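Local atomic coordinates of FAD-binding oxidoreductase (Gulosibacter chungangensis, PDB entry 7PBG), a protein that oxidises 4-ethylphenol and related 4-alkylphenols with a covalently bound FAD, a dehydrogenation that leads to 4-vinylphenol. Residues A275-N280 / Q430-L435; A399-P404 / G474-H479. All coordinates share one frame; numbering follows the deposited sequence.

Contact 1: A275-N280 / Q430-L435; sequences APIVRN and QFIIGL
Val278 and Phe431 form the hydrogen-bonded pair of two antiparallel strands, 277-280 and 426-433, whose local axes approach to 4.6 Å with their directions 164° apart. The bond from Phe431 N to Val278 O is short, 2.7 Å, whereas the return bond from Val278 N to Phe431 O, 3.0 Å, is bent and weak. Toward Ala275 and Gly434 a water bridges the two backbones, donating to Pro276 O at 2.7 Å and to Ile433 O at 2.8 Å.

The side chains illustrate how neighbours on one face of a sheet can pair a polar amide with a charged group. Gln430 has CG anti to the backbone N (chi1 -176°), and its extended chain brings the amide up to the side chains of Ile277 and Arg279. There OE1 accepts from Arg279 NE at 3.1 Å, with the donor nearly along the C=O axis (173°) and OE1 in the guanidinium plane. Arg279 NH2 adds a weak second bond to the same oxygen, so two N-H groups converge on one buried carbonyl while amide and guanidinium lie almost coplanar. Ile277, the apolar side chain beside them, crosses the amide obliquely, its CD1 3.6 Å from Gln430 OE1 and its CG2 near NE2; the same CG2 meets Ile432 CG1 at 4.0 Å. Farther along, the methyl of Ala275 rests against the carbonyl oxygens of Ile433 and Gly434.

The guanidinium is held further by a salt bridge from Arg279 NH1 to Asp284 in helix 281-288 and by a cation-pi contact with Phe283, and Glu152 of the FAD site lies close by. Val278 and Phe431 share the sheet face packed against helix 255-266, through Met259 and Leu255 respectively. Both are inner strands of the eight-stranded antiparallel sheet: 318-326 flanks 277-280, and 438-447 flanks 426-433.

Contact 2: A399-P404 / G474-H479; sequences APVSAP and GIYRAH. With FAD (flavin-adenine dinucleotide), chain C.
In Tyr476 CG stands between the backbone N and the carbonyl carbon (chi1 54°), and the ring beyond it reaches Ala399 and Val401, while chi2 of -63° in Ile475 brings CD1 beside Pro400. The setting is the edge of the eight-stranded antiparallel sheet, probably that of the cap domain as in other flavoenzymes of this family, where the short strand 474-475 joins strand 393-402. One good backbone bond fastens it, Val401 N to Gly474 O at 2.9 Å; the return bond is long and weak.

Ile475 and Pro400 lie side by side, CD1 to CD 3.6 Å. Val401 meets Tyr476 at about a right angle, CG1 3.7 Å from CD2, and a water sits over the centre of one ring face. Another water accepts from Ala399 N and donates to Arg477 O, tying the chain where the strand pairing has ended. Tyr208 of the second subunit also meets the tyrosine ring.

Arg477 then turns away to the cofactor, with Glu164 bound at its NE. Its extended chain delivers two separate bonds: NH1 donates to FAD O2 at 3.2 Å, and NH2 to the ribityl FAD O3' at 2.7 Å.

Contacts 1 and 2 belong to one antiparallel sheet, with centres about 13 Å apart, and strand 438-447 runs between them as the shared neighbour of 426-433 and 393-402. Its His440 stacks on Phe431 of contact 1 and bonds through its backbone to Pro400 of contact 2; His439 is hydrogen-bonded through its backbone to Ile432, while its ring meets that of Tyr476 with the planes at about 80°. The two also touch directly, Ile433 CD1 lying 4.1 Å from Pro404 CB. Their relation to FAD differs: contact 2 binds it through Arg477, whereas the Gln430 side chain of contact 1 stays about 6 Å from its nearest atoms. His395, the covalent attachment point, lies on strand 393-402.

Contact 1: A275-N280 / Q430-L435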
loop_
_atom_site.group_PDB
_atom_site.type_symbol
_atom_site.label_atom_id
_atom_site.label_comp_id
_atom_site.label_asym_id
_atom_site.label_seq_id
_atom_site.Cartn_x
_atom_site.Cartn_y
_atom_site.Cartn_z
ATOM N N ALA A 275 7.224 9.083 -12.792
ATOM C CA ALA A 275 7.202 10.471 -12.298
ATOM C C ALA A 275 8.516 11.134 -12.708
ATOM O O ALA A 275 9.586 10.624 -12.403
ATOM C CB ALA A 275 7.013 10.459 -10.813
ATOM N N PRO A 276 8.488 12.176 -13.566
ATOM C CA PRO A 276 9.725 12.829 -13.918
ATOM C C PRO A 276 10.256 13.665 -12.754
ATOM O O PRO A 276 9.506 13.963 -11.839
ATOM C CB PRO A 276 9.370 13.635 -15.177
ATOM C CG PRO A 276 7.894 13.940 -14.997
ATOM C CD PRO A 276 7.316 12.758 -14.261
ATOM N N ILE A 277 11.527 14.008 -12.823
ATOM C CA ILE A 277 12.152 14.952 -11.864
ATOM C C ILE A 277 12.255 16.326 -12.532
ATOM O O ILE A 277 12.402 16.432 -13.746
ATOM C CB ILE A 277 13.510 14.427 -11.360
ATOM C CG1 ILE A 277 14.511 14.233 -12.486
ATOM C CG2 ILE A 277 13.309 13.129 -10.583
ATOM C CD1 ILE A 277 15.941 13.940 -12.025
ATOM N N VAL A 278 12.269 17.342 -11.714
ATOM C CA VAL A 278 12.445 18.738 -12.184
ATOM C C VAL A 278 13.540 19.318 -11.313
ATOM O O VAL A 278 13.256 19.572 -10.107
ATOM C CB VAL A 278 11.153 19.571 -12.102
ATOM C CG1 VAL A 278 11.381 20.912 -12.784
ATOM C CG2 VAL A 278 9.959 18.842 -12.706
ATOM N N ARG A 279 14.769 19.391 -11.817
ATOM C CA ARG A 279 15.850 19.902 -10.940
ATOM C C ARG A 279 16.315 21.271 -11.397
ATOM O O ARG A 279 16.234 21.631 -12.595
ATOM C CB ARG A 279 17.025 18.940 -10.833
ATOM C CG ARG A 279 17.579 18.436 -12.128
ATOM C CD ARG A 279 18.803 17.598 -11.747
ATOM N NE ARG A 279 18.679 16.540 -10.741
ATOM C CZ ARG A 279 19.672 15.669 -10.464
ATOM N NH1 ARG A 279 20.853 15.772 -11.070
ATOM N NH2 ARG A 279 19.502 14.723 -9.554
ATOM N N ASN A 280 16.887 21.988 -10.446
ATOM C CA ASN A 280 17.507 23.289 -10.765
ATOM C C ASN A 280 18.907 23.064 -11.329
ATOM O O ASN A 280 19.497 21.983 -11.159
ATOM C CB ASN A 280 17.460 24.247 -9.597
ATOM C CG ASN A 280 18.335 23.917 -8.412
ATOM O OD1 ASN A 280 18.803 22.795 -8.236
ATOM N ND2 ASN A 280 18.509 24.912 -7.563
ATOM N N GLN A 430 14.920 19.780 -6.191
ATOM C CA GLN A 430 14.166 18.959 -7.149
ATOM C C GLN A 430 12.687 19.109 -6.790
ATOM O O GLN A 430 12.342 19.157 -5.606
ATOM C CB GLN A 430 14.782 17.573 -7.094
ATOM C CG GLN A 430 14.212 16.569 -8.077
ATOM C CD GLN A 430 15.258 15.501 -8.257
ATOM O OE1 GLN A 430 16.278 15.703 -8.929
ATOM N NE2 GLN A 430 15.078 14.402 -7.563
ATOM N N PHE A 431 11.844 19.146 -7.793
ATOM C CA PHE A 431 10.385 19.053 -7.574
ATOM C C PHE A 431 9.905 17.848 -8.356
ATOM O O PHE A 431 10.389 17.595 -9.442
ATOM C CB PHE A 431 9.648 20.302 -8.025
ATOM C CG PHE A 431 9.846 21.512 -7.158
ATOM C CD1 PHE A 431 8.952 21.817 -6.134
ATOM C CD2 PHE A 431 10.972 22.281 -7.322
ATOM C CE1 PHE A 431 9.174 22.924 -5.334
ATOM C CE2 PHE A 431 11.193 23.381 -6.511
ATOM C CZ PHE A 431 10.282 23.711 -5.535
ATOM N N ILE A 432 9.003 17.084 -7.756
ATOM C CA ILE A 432 8.435 15.866 -8.406
ATOM C C ILE A 432 6.932 15.897 -8.125
ATOM O O ILE A 432 6.551 16.055 -6.931
ATOM C CB ILE A 432 9.092 14.590 -7.853
ATOM C CG1 ILE A 432 10.604 14.535 -8.067
ATOM C CG2 ILE A 432 8.396 13.358 -8.421
ATOM C CD1 ILE A 432 11.284 13.498 -7.205
ATOM N N ILE A 433 6.127 15.717 -9.166
ATOM C CA ILE A 433 4.744 15.186 -8.992
ATOM C C ILE A 433 4.823 13.642 -9.086
ATOM O O ILE A 433 5.154 13.135 -10.136
ATOM C CB ILE A 433 3.803 15.843 -10.006
ATOM C CG1 ILE A 433 3.679 17.341 -9.705
ATOM C CG2 ILE A 433 2.436 15.170 -9.964
ATOM C CD1 ILE A 433 3.122 18.121 -10.845
ATOM N N GLY A 434 4.570 12.934 -7.981
ATOM C CA GLY A 434 4.600 11.467 -7.939
ATOM C C GLY A 434 3.497 10.909 -8.773
ATOM O O GLY A 434 3.767 10.258 -9.756
ATOM N N LEU A 435 2.255 11.167 -8.370
ATOM C CA LEU A 435 1.063 10.853 -9.182
ATOM C C LEU A 435 0.018 11.948 -8.910
ATOM O O LEU A 435 -0.348 12.661 -9.864
ATOM C CB LEU A 435 0.553 9.455 -8.835
ATOM C CG LEU A 435 -0.467 8.922 -9.830
ATOM C CD1 LEU A 435 0.153 8.786 -11.202
ATOM C CD2 LEU A 435 -1.087 7.597 -9.388
HETATM O O HOH W 1 6.870 14.665 -11.672
#

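Contact 2: A399-P404 / G474-H479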
loop_
_atom_site.group_PDB
_atom_site.type_symbol
_atom_site.label_atom_id
_atom_site.label_comp_id
_atom_site.label_asym_id
_atom_site.label_seq_id
_atom_site.Cartn_x
_atom_site.Cartn_y
_atom_site.Cartn_z
ATOM N N ALA A 399 12.339 17.909 2.849
ATOM C CA ALA A 399 11.574 17.374 1.691
ATOM C C ALA A 399 10.076 17.349 1.979
ATOM O O ALA A 399 9.525 16.289 2.240
ATOM C CB ALA A 399 12.105 16.033 1.344
ATOM N N PRO A 400 9.406 18.507 1.966
ATOM C CA PRO A 400 7.978 18.496 2.212
ATOM C C PRO A 400 7.133 18.037 1.028
ATOM O O PRO A 400 7.469 18.245 -0.120
ATOM C CB PRO A 400 7.644 19.947 2.510
ATOM C CG PRO A 400 8.681 20.732 1.738
ATOM C CD PRO A 400 9.943 19.869 1.823
ATOM N N VAL A 401 5.930 17.598 1.378
ATOM C CA VAL A 401 4.945 17.116 0.400
ATOM C C VAL A 401 3.765 18.089 0.450
ATOM O O VAL A 401 3.428 18.591 1.521
ATOM C CB VAL A 401 4.533 15.661 0.668
ATOM C CG1 VAL A 401 3.948 15.427 2.043
ATOM C CG2 VAL A 401 3.628 15.128 -0.438
ATOM N N SER A 402 3.163 18.335 -0.702
ATOM C CA SER A 402 2.052 19.306 -0.814
ATOM C C SER A 402 1.147 18.955 -2.001
ATOM O O SER A 402 1.443 18.006 -2.694
ATOM C CB SER A 402 2.618 20.670 -0.953
ATOM O OG SER A 402 3.378 20.740 -2.136
ATOM N N ALA A 403 0.093 19.732 -2.249
ATOM C CA ALA A 403 -0.701 19.550 -3.484
ATOM C C ALA A 403 0.024 20.149 -4.685
ATOM O O ALA A 403 0.651 21.221 -4.626
ATOM C CB ALA A 403 -2.089 20.134 -3.289
ATOM N N PRO A 404 -0.056 19.485 -5.861
ATOM C CA PRO A 404 0.514 20.046 -7.074
ATOM C C PRO A 404 -0.039 21.425 -7.412
ATOM O O PRO A 404 -1.282 21.664 -7.446
ATOM C CB PRO A 404 0.149 19.035 -8.138
ATOM C CG PRO A 404 0.118 17.737 -7.368
ATOM C CD PRO A 404 -0.576 18.129 -6.080
ATOM N N GLY A 474 4.139 19.416 4.821
ATOM C CA GLY A 474 4.565 18.497 5.870
ATOM C C GLY A 474 5.720 17.649 5.385
ATOM O O GLY A 474 5.777 17.273 4.215
ATOM N N ILE A 475 6.580 17.355 6.312
ATOM C CA ILE A 475 7.814 16.563 6.068
ATOM C C ILE A 475 7.439 15.116 6.347
ATOM O O ILE A 475 6.843 14.864 7.396
ATOM C CB ILE A 475 8.929 17.092 6.993
ATOM C CG1 ILE A 475 9.376 18.498 6.583
ATOM C CG2 ILE A 475 10.081 16.117 7.045
ATOM C CD1 ILE A 475 9.973 18.557 5.211
ATOM N N TYR A 476 7.845 14.169 5.526
ATOM C CA TYR A 476 7.509 12.748 5.794
ATOM C C TYR A 476 8.768 11.881 5.887
ATOM O O TYR A 476 8.609 10.700 5.966
ATOM C CB TYR A 476 6.646 12.221 4.653
ATOM C CG TYR A 476 7.294 12.438 3.322
ATOM C CD1 TYR A 476 8.262 11.564 2.849
ATOM C CD2 TYR A 476 7.063 13.599 2.614
ATOM C CE1 TYR A 476 8.948 11.835 1.680
ATOM C CE2 TYR A 476 7.714 13.868 1.428
ATOM C CZ TYR A 476 8.681 12.988 0.977
ATOM O OH TYR A 476 9.329 13.249 -0.192
ATOM N N ARG A 477 9.943 12.481 5.962
ATOM C CA ARG A 477 11.215 11.747 6.186
ATOM C C ARG A 477 12.177 12.777 6.760
ATOM O O ARG A 477 12.258 13.874 6.222
ATOM C CB ARG A 477 11.711 11.160 4.873
ATOM C CG ARG A 477 12.823 10.134 5.053
ATOM C CD ARG A 477 13.262 9.532 3.782
ATOM N NE ARG A 477 14.434 8.687 3.910
ATOM C CZ ARG A 477 15.001 8.115 2.880
ATOM N NH1 ARG A 477 14.474 8.279 1.682
ATOM N NH2 ARG A 477 16.063 7.378 3.030
ATOM N N ALA A 478 12.830 12.463 7.856
ATOM C CA ALA A 478 13.673 13.494 8.486
ATOM C C ALA A 478 14.836 12.877 9.250
ATOM O O ALA A 478 14.694 11.819 9.857
ATOM C CB ALA A 478 12.789 14.331 9.368
ATOM N N HIS A 479 15.920 13.637 9.307
ATOM C CA HIS A 479 17.104 13.352 10.127
ATOM C C HIS A 479 16.695 13.121 11.587
ATOM O O HIS A 479 15.750 13.810 12.105
ATOM C CB HIS A 479 18.110 14.493 9.966
ATOM C CG HIS A 479 19.475 14.196 10.481
ATOM N ND1 HIS A 479 19.799 14.125 11.840
ATOM C CD2 HIS A 479 20.629 13.978 9.815
ATOM C CE1 HIS A 479 21.116 13.867 11.966
ATOM N NE2 HIS A 479 21.656 13.817 10.726
HETATM P PA FAD C . 19.657 2.001 5.967
HETATM O O1A FAD C . 20.516 3.103 6.498
HETATM O O2A FAD C . 20.148 0.580 6.092
HETATM O O5B FAD C . 18.263 2.090 6.682
HETATM C C5B FAD C . 17.590 3.327 6.864
HETATM C C4B FAD C . 16.725 3.201 8.095
HETATM O O4B FAD C . 15.690 2.195 7.894
HETATM C C3B FAD C . 17.440 2.745 9.377
HETATM O O3B FAD C . 18.087 3.836 10.028
HETATM C C2B FAD C . 16.306 2.070 10.164
HETATM O O2B FAD C . 15.540 3.061 10.822
HETATM C C1B FAD C . 15.528 1.384 9.046
HETATM N N9A FAD C . 15.976 0.053 8.730
HETATM C C8A FAD C . 16.794 -0.292 7.701
HETATM N N7A FAD C . 17.006 -1.574 7.651
HETATM C C5A FAD C . 16.344 -2.094 8.738
HETATM C C6A FAD C . 16.160 -3.405 9.186
HETATM N N6A FAD C . 16.745 -4.464 8.611
HETATM N N1A FAD C . 15.418 -3.574 10.304
HETATM C C2A FAD C . 14.837 -2.487 10.874
HETATM N N3A FAD C . 14.915 -1.212 10.515
HETATM C C4A FAD C . 15.697 -1.085 9.424
HETATM N N1 FAD C . 16.885 8.370 -0.928
HETATM C C2 FAD C . 15.909 7.927 -1.700
HETATM O O2 FAD C . 14.995 7.199 -1.233
HETATM N N3 FAD C . 15.899 8.160 -3.026
HETATM C C4 FAD C . 16.836 8.939 -3.644
HETATM O O4 FAD C . 16.818 9.061 -4.884
HETATM C C4X FAD C . 17.852 9.465 -2.868
HETATM N N5 FAD C . 18.737 10.223 -3.457
HETATM C C5X FAD C . 19.742 10.722 -2.664
HETATM C C6 FAD C . 20.720 11.518 -3.276
HETATM C C7 FAD C . 21.798 12.016 -2.572
HETATM C C7M FAD C . 22.837 12.857 -3.285
HETATM C C8 FAD C . 21.912 11.697 -1.202
HETATM C C8M FAD C . 23.063 12.215 -0.395
HETATM C C9 FAD C . 20.937 10.944 -0.580
HETATM C C9A FAD C . 19.839 10.421 -1.287
HETATM N N10 FAD C . 18.871 9.608 -0.703
HETATM C C10 FAD C . 17.847 9.090 -1.483
HETATM C "C1'" FAD C . 18.954 9.181 0.717
HETATM C "C2'" FAD C . 19.736 7.873 0.918
HETATM O "O2'" FAD C . 20.959 7.858 0.105
HETATM C "C3'" FAD C . 18.975 6.586 0.536
HETATM O "O3'" FAD C . 17.649 6.650 1.001
HETATM C "C4'" FAD C . 19.602 5.275 1.028
HETATM O "O4'" FAD C . 19.173 4.183 0.199
HETATM C "C5'" FAD C . 19.243 5.005 2.465
HETATM O "O5'" FAD C . 20.277 4.281 3.146
HETATM P P FAD C . 20.270 2.687 3.217
HETATM O O1P FAD C . 21.663 2.228 3.531
HETATM O O2P FAD C . 19.634 2.209 1.951
HETATM O O3P FAD C . 19.297 2.353 4.442
HETATM O O HOH W 2 10.121 14.497 3.733
HETATM O O HOH W 3 13.097 16.367 5.238
HETATM O O HOH W 4 1.455 18.617 3.424
#